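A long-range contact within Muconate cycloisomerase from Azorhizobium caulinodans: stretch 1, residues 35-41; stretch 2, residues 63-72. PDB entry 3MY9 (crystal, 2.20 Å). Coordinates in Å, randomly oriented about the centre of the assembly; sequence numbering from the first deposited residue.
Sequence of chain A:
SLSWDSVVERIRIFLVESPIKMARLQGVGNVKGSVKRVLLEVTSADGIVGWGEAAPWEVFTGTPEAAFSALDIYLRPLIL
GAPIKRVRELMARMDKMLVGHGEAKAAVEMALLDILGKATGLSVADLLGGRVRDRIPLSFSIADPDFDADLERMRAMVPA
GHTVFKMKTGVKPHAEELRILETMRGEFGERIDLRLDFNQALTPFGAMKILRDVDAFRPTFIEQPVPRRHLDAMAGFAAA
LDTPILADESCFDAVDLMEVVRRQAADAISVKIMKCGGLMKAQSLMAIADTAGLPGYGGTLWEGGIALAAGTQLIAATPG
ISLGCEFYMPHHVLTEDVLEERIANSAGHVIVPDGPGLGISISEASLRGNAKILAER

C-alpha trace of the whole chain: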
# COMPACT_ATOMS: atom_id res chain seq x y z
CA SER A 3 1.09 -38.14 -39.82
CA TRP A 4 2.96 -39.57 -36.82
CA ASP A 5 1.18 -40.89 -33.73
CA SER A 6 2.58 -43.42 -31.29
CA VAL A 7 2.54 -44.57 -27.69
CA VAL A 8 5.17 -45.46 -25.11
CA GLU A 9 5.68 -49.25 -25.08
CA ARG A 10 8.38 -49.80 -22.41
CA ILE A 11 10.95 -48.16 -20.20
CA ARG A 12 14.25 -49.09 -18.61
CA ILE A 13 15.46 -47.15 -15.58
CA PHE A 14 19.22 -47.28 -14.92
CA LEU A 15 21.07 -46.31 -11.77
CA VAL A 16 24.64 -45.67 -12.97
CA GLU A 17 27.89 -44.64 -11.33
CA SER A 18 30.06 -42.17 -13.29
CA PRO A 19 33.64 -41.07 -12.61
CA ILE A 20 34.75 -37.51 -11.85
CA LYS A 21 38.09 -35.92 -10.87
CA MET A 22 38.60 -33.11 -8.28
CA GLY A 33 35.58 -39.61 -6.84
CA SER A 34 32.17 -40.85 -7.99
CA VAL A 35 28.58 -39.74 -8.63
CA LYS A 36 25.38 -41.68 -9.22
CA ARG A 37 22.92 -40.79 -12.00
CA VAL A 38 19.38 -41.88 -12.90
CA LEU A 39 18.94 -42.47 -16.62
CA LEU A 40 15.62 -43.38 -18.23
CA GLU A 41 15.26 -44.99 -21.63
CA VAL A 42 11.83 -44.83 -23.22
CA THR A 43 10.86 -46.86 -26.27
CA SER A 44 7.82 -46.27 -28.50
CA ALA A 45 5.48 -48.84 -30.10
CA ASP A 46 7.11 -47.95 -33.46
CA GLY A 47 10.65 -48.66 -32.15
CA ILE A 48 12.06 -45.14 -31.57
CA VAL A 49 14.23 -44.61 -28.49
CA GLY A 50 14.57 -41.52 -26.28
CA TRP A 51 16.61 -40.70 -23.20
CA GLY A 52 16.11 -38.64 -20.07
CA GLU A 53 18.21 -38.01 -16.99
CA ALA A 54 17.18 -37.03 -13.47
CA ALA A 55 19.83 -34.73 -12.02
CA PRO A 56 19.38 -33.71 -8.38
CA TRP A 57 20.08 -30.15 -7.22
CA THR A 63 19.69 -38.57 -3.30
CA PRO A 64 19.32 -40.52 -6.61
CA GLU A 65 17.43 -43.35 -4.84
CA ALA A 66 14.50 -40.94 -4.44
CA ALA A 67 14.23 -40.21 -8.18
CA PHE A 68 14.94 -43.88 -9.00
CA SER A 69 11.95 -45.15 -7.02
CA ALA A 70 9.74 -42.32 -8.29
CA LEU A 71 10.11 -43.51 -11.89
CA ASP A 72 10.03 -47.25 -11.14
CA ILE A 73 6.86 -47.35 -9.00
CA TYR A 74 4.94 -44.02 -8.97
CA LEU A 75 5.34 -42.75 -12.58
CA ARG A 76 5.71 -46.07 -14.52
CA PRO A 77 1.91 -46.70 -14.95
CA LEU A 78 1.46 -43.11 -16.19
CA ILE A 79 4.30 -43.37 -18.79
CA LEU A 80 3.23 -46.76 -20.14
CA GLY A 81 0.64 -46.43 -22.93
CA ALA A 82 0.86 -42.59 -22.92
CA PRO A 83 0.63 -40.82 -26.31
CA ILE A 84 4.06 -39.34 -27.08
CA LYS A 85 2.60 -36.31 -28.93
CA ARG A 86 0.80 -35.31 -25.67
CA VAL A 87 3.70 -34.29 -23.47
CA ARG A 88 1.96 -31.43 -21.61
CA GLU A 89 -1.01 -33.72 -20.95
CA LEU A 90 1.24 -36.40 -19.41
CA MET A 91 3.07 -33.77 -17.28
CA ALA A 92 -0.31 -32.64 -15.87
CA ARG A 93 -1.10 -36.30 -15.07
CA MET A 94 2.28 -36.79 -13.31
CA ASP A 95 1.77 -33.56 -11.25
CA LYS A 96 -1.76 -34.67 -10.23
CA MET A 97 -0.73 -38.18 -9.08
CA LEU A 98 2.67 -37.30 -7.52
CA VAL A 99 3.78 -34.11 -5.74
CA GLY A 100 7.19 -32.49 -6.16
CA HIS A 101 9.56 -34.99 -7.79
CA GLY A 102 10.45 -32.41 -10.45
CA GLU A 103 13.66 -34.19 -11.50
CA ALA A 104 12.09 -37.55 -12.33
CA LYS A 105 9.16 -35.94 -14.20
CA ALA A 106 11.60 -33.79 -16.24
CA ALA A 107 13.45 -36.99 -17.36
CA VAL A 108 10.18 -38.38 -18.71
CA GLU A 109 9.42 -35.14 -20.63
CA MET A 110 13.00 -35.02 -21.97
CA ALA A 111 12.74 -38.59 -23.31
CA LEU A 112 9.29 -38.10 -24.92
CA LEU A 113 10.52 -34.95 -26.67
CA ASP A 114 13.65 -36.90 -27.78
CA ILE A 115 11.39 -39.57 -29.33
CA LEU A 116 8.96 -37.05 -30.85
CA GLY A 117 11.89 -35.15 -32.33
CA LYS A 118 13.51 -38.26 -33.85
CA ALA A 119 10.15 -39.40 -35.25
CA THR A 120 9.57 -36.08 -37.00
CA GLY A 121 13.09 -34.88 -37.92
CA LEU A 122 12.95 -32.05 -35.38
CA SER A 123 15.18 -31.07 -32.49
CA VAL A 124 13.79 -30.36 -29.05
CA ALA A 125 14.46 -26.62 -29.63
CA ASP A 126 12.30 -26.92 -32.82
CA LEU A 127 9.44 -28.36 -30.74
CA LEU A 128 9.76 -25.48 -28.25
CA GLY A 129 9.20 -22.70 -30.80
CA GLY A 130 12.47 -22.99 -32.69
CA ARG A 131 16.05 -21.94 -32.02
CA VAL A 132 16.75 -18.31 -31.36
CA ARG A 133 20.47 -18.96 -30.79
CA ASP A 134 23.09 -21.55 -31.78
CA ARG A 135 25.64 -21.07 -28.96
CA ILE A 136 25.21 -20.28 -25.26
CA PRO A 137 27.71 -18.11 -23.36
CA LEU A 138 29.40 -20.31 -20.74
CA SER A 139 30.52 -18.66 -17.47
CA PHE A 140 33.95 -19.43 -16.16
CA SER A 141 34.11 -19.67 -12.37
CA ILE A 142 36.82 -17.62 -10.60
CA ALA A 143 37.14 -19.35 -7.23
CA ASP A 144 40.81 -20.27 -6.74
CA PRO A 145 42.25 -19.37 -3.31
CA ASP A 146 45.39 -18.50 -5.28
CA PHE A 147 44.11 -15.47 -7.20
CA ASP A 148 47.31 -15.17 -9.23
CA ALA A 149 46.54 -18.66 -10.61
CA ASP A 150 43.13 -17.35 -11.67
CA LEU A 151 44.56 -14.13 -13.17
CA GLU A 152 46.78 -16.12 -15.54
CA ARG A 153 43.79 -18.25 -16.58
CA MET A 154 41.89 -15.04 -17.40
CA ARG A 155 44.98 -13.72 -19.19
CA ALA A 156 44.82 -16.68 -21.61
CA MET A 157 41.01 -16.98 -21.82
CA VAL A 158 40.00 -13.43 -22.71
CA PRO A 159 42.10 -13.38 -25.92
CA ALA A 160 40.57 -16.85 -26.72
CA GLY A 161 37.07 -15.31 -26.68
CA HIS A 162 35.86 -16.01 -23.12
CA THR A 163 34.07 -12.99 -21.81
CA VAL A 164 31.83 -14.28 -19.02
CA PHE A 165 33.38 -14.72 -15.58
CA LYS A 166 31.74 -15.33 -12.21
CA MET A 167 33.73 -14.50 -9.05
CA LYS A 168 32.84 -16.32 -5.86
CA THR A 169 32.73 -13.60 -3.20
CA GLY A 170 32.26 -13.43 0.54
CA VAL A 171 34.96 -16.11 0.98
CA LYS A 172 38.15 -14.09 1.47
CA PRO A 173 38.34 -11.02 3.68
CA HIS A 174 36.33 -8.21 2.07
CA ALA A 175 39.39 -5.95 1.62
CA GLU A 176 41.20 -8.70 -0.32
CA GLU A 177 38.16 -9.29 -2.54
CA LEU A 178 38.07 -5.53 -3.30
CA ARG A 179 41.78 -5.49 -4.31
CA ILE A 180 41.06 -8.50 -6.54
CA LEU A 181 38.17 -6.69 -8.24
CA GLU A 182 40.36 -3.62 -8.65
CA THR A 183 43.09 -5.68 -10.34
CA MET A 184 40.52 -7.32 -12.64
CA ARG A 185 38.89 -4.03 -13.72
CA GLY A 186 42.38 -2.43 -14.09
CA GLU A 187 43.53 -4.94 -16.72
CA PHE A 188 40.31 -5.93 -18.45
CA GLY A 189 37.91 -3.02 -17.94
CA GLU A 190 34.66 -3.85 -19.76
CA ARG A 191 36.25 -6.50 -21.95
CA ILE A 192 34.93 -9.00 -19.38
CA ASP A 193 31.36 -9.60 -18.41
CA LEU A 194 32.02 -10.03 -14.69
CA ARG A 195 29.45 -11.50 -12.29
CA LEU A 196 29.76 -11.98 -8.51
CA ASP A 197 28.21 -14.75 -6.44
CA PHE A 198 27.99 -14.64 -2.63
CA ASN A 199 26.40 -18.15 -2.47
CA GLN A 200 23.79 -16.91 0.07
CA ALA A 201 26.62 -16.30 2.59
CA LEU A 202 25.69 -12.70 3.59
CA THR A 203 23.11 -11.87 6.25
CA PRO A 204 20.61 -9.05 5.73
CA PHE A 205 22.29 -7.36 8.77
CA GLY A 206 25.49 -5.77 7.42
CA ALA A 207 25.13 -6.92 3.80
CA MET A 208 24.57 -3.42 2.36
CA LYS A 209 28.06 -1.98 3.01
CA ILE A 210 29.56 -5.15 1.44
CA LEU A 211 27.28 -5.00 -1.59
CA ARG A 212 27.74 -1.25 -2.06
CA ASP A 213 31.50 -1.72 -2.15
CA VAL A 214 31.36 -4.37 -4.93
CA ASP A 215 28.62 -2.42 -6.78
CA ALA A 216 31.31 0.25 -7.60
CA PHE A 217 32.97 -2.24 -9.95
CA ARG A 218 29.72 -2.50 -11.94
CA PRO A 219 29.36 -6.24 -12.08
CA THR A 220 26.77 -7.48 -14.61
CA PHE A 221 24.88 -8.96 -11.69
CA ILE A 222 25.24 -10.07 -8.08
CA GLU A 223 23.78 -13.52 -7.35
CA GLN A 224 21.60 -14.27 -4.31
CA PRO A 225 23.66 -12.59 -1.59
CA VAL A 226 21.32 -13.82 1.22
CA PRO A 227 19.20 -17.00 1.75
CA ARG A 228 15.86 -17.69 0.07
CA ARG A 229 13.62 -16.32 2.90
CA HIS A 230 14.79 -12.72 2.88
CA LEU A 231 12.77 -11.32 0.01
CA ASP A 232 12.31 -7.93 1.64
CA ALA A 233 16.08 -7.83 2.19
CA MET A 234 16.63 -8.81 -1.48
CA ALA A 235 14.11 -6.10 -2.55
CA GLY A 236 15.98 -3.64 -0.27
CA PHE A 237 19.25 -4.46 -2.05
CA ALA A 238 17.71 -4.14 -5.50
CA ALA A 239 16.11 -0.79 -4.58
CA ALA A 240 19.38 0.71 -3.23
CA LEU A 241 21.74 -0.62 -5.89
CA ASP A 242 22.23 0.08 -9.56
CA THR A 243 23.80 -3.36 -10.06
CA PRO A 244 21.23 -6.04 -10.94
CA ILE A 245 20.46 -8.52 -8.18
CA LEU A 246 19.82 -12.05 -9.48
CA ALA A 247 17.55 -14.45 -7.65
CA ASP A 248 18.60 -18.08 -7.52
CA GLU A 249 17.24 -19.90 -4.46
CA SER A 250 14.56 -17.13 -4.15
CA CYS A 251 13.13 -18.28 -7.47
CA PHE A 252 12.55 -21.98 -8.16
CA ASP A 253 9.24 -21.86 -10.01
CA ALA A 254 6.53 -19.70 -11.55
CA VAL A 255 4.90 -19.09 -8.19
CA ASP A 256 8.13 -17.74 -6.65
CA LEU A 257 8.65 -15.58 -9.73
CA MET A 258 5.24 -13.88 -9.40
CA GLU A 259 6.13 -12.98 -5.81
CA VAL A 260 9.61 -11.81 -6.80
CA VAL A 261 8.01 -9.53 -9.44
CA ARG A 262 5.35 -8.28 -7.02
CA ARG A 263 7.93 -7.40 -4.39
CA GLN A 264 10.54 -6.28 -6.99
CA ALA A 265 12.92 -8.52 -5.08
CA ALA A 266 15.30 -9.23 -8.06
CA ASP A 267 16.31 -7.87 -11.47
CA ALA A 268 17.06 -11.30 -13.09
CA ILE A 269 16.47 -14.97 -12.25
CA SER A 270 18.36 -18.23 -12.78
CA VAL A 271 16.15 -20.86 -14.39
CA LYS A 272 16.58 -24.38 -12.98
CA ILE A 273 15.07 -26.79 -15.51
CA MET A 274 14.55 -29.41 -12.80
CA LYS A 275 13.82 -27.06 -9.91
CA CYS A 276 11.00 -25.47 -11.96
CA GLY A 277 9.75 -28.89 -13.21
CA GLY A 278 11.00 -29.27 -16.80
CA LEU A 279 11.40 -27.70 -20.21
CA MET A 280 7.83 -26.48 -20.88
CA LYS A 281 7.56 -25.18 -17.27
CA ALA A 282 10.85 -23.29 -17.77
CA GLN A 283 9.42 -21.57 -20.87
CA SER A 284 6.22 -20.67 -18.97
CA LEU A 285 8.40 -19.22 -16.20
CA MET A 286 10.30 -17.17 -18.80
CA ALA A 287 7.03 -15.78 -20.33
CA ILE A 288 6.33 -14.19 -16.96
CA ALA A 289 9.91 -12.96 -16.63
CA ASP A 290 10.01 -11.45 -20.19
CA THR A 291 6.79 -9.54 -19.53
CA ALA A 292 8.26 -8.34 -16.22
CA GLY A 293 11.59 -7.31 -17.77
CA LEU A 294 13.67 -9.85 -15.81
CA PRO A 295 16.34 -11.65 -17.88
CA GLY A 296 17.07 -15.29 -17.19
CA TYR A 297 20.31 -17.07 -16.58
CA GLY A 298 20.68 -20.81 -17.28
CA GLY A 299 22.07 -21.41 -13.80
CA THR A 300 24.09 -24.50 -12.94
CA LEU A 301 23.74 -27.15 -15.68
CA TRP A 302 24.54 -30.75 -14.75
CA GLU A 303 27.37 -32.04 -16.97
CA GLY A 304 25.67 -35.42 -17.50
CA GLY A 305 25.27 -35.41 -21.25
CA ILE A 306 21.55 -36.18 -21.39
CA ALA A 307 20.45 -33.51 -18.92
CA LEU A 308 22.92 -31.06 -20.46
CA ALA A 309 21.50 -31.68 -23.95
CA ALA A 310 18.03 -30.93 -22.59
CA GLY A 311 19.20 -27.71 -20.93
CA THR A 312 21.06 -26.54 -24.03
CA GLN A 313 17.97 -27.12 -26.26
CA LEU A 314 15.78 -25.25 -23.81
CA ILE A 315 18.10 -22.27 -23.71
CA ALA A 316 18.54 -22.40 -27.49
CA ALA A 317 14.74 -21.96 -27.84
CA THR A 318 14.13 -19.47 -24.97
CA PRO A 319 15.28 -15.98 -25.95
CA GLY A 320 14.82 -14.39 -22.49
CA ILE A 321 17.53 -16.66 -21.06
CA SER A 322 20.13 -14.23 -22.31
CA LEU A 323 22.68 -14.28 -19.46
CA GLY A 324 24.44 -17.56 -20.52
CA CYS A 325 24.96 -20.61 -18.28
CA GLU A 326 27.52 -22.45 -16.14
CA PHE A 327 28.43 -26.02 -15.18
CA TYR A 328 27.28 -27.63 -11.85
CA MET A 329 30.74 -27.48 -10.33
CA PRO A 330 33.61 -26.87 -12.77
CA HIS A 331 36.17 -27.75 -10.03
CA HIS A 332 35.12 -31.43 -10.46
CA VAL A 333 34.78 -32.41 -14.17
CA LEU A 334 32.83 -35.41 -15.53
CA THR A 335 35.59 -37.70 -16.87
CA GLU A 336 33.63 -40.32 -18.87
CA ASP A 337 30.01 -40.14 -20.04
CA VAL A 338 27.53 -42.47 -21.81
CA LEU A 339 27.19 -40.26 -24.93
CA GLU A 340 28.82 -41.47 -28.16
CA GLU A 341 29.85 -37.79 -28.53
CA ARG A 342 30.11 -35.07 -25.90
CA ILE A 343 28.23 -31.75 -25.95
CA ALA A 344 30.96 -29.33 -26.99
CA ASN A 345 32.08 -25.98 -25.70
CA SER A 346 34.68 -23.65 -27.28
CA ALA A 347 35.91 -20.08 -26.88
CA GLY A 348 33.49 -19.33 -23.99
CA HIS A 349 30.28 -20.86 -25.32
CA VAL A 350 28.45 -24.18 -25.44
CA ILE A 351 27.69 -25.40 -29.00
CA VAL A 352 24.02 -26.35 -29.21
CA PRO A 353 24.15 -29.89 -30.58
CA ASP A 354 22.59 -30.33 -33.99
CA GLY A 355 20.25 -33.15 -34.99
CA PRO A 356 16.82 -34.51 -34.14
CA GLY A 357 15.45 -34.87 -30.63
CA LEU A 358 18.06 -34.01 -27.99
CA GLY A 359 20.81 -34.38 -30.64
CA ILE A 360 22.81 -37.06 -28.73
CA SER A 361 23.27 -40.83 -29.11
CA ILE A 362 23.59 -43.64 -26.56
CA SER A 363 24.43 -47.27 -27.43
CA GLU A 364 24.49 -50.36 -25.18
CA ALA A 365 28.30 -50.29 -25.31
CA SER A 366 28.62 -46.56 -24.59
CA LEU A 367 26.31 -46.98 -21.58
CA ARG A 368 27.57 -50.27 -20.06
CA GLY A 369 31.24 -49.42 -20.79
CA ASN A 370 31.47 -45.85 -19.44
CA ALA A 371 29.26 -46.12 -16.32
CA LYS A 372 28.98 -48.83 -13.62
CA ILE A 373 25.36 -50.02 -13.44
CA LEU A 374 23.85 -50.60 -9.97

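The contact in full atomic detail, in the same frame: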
# COMPACT_ATOMS: atom_id res chain seq x y z
N VAL A 35 29.94 -40.28 -8.75
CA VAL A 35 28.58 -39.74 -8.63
C VAL A 35 27.62 -40.75 -9.23
O VAL A 35 27.99 -41.50 -10.13
CB VAL A 35 28.41 -38.41 -9.38
CG1 VAL A 35 29.42 -37.38 -8.90
CG2 VAL A 35 28.52 -38.63 -10.89
N LYS A 36 26.40 -40.78 -8.71
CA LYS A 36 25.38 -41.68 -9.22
C LYS A 36 24.34 -40.88 -10.00
O LYS A 36 24.02 -39.75 -9.63
CB LYS A 36 24.75 -42.49 -8.09
N ARG A 37 23.83 -41.47 -11.08
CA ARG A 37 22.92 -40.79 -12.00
C ARG A 37 21.77 -41.71 -12.38
O ARG A 37 21.95 -42.90 -12.58
CB ARG A 37 23.68 -40.36 -13.26
CG ARG A 37 24.91 -39.46 -13.02
CD ARG A 37 25.88 -39.53 -14.18
NE ARG A 37 25.25 -39.11 -15.43
CZ ARG A 37 25.75 -39.32 -16.65
NH1 ARG A 37 26.90 -39.95 -16.82
NH2 ARG A 37 25.07 -38.88 -17.71
N VAL A 38 20.57 -41.14 -12.48
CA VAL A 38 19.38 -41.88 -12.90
C VAL A 38 19.12 -41.57 -14.37
O VAL A 38 18.85 -40.42 -14.73
CB VAL A 38 18.12 -41.47 -12.08
CG1 VAL A 38 17.07 -42.58 -12.13
CG2 VAL A 38 18.49 -41.13 -10.63
N LEU A 39 19.22 -42.59 -15.21
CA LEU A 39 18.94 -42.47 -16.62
C LEU A 39 17.71 -43.30 -16.96
O LEU A 39 17.53 -44.41 -16.44
CB LEU A 39 20.13 -42.92 -17.45
CG LEU A 39 21.50 -42.56 -16.91
CD1 LEU A 39 22.56 -43.33 -17.68
CD2 LEU A 39 21.73 -41.05 -16.96
N LEU A 40 16.86 -42.76 -17.82
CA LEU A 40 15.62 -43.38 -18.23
C LEU A 40 15.66 -43.54 -19.73
O LEU A 40 15.95 -42.59 -20.45
CB LEU A 40 14.44 -42.48 -17.84
CG LEU A 40 13.04 -42.81 -18.39
CD1 LEU A 40 12.39 -43.93 -17.59
CD2 LEU A 40 12.16 -41.55 -18.37
N GLU A 41 15.37 -44.74 -20.21
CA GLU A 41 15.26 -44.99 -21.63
C GLU A 41 13.82 -45.32 -21.93
O GLU A 41 13.27 -46.28 -21.39
CB GLU A 41 16.16 -46.16 -22.05
CG GLU A 41 16.17 -46.43 -23.56
CD GLU A 41 16.55 -47.87 -23.92
OE1 GLU A 41 16.09 -48.80 -23.22
OE2 GLU A 41 17.28 -48.08 -24.92
N THR A 63 19.96 -37.14 -3.37
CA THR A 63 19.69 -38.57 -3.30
C THR A 63 19.06 -39.08 -4.60
O THR A 63 17.91 -38.73 -4.91
CB THR A 63 18.75 -38.91 -2.12
OG1 THR A 63 18.13 -40.19 -2.36
CG2 THR A 63 17.66 -37.84 -1.97
N PRO A 64 19.82 -39.87 -5.39
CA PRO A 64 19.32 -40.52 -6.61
C PRO A 64 18.36 -41.70 -6.39
O PRO A 64 17.66 -42.10 -7.33
CB PRO A 64 20.60 -41.02 -7.29
CG PRO A 64 21.67 -40.14 -6.77
CD PRO A 64 21.29 -39.86 -5.35
N GLU A 65 18.36 -42.28 -5.19
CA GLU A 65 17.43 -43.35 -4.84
C GLU A 65 15.99 -42.84 -4.88
O GLU A 65 15.10 -43.53 -5.37
CB GLU A 65 17.76 -43.93 -3.46
N ALA A 66 15.79 -41.63 -4.37
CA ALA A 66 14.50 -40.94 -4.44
C ALA A 66 13.94 -40.94 -5.87
O ALA A 66 12.91 -41.57 -6.14
CB ALA A 66 14.63 -39.51 -3.92
N ALA A 67 14.64 -40.25 -6.77
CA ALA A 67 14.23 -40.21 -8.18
C ALA A 67 14.03 -41.62 -8.73
O ALA A 67 13.01 -41.90 -9.37
CB ALA A 67 15.26 -39.46 -9.01
N PHE A 68 14.99 -42.51 -8.46
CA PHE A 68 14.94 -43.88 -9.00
C PHE A 68 13.65 -44.63 -8.66
O PHE A 68 13.11 -45.36 -9.51
CB PHE A 68 16.14 -44.71 -8.51
CG PHE A 68 16.20 -46.08 -9.11
CD1 PHE A 68 16.75 -46.27 -10.38
CD2 PHE A 68 15.68 -47.18 -8.44
CE1 PHE A 68 16.79 -47.53 -10.95
CE2 PHE A 68 15.72 -48.45 -9.01
CZ PHE A 68 16.28 -48.63 -10.26
N SER A 69 13.18 -44.48 -7.43
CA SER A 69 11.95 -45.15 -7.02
C SER A 69 10.75 -44.44 -7.63
O SER A 69 9.79 -45.10 -8.06
CB SER A 69 11.84 -45.23 -5.48
OG SER A 69 11.99 -43.96 -4.87
N ALA A 70 10.82 -43.11 -7.71
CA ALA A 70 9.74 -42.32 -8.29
C ALA A 70 9.36 -42.86 -9.66
O ALA A 70 8.20 -43.17 -9.90
CB ALA A 70 10.14 -40.87 -8.37
N LEU A 71 10.35 -43.00 -10.54
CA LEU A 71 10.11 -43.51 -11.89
C LEU A 71 9.60 -44.94 -11.90
O LEU A 71 8.64 -45.27 -12.60
CB LEU A 71 11.38 -43.41 -12.74
CG LEU A 71 11.82 -42.01 -13.19
CD1 LEU A 71 13.31 -42.01 -13.57
CD2 LEU A 71 10.97 -41.50 -14.35
N ASP A 72 10.25 -45.79 -11.10
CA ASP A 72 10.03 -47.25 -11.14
C ASP A 72 8.64 -47.66 -10.64
O ASP A 72 8.03 -48.57 -11.21
CB ASP A 72 11.13 -47.97 -10.35
CG ASP A 72 11.08 -49.50 -10.49
OD1 ASP A 72 10.87 -50.01 -11.62
OD2 ASP A 72 11.27 -50.19 -9.47

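The packing of an α-helix against a β-strand often comes down to a simple rule: alternate strand residues meet the helix, and the helix answers with residues three or four positions apart. Muconate cycloisomerase offers a compact example. Here strand 35-41 and helix 64-72 run nearly parallel, at 16°, with their axes 8.2 Å apart at closest approach. Lys-36, Val-38 and Leu-40 direct their CA-to-CB bonds toward the helix, whereas those of Arg-37 and Leu-39 point away, as the pleat of a strand requires.

Val-38 is the centre of the contact and the residue most covered by the opposing stretch. Its two methyl groups meet different parts of the helix. CG2 of Val-38 lies 4.0 Å from CB of Pro-64 and 4.0 Å from CB of Ala-67, and it also approaches O of Pro-64 at 3.5 Å. O of Pro-64 is engaged within the helix, accepting the backbone hydrogen bond from N of Phe-68 at 2.9 Å. CG1 of Val-38 sits farther along, 4.1 Å from CD1 of Leu-71 and 4.1 Å from CD1 of Phe-68, where it meets the aromatic ring at its edge. The small side chain of Ala-67 accompanies a close approach of the backbones, with Val-38 CA and Phe-68 CA 6.2 Å apart.

Leu-71 and Pro-64 rank next in covered surface and extend the contact in both directions from Val-38. Leu-71 reaches Leu-40 through a CD2-to-CD2 approach of 4.2 Å, adding a second strand residue to its apolar surroundings. Pro-64, at the other end, places CG 3.7 Å from O of Lys-36 and 4.1 Å from CB of Lys-36, whose side chain is not modelled beyond that atom. No hydrogen bond joins the stretches among the modelled atoms; the contact observed is one of apolar packing.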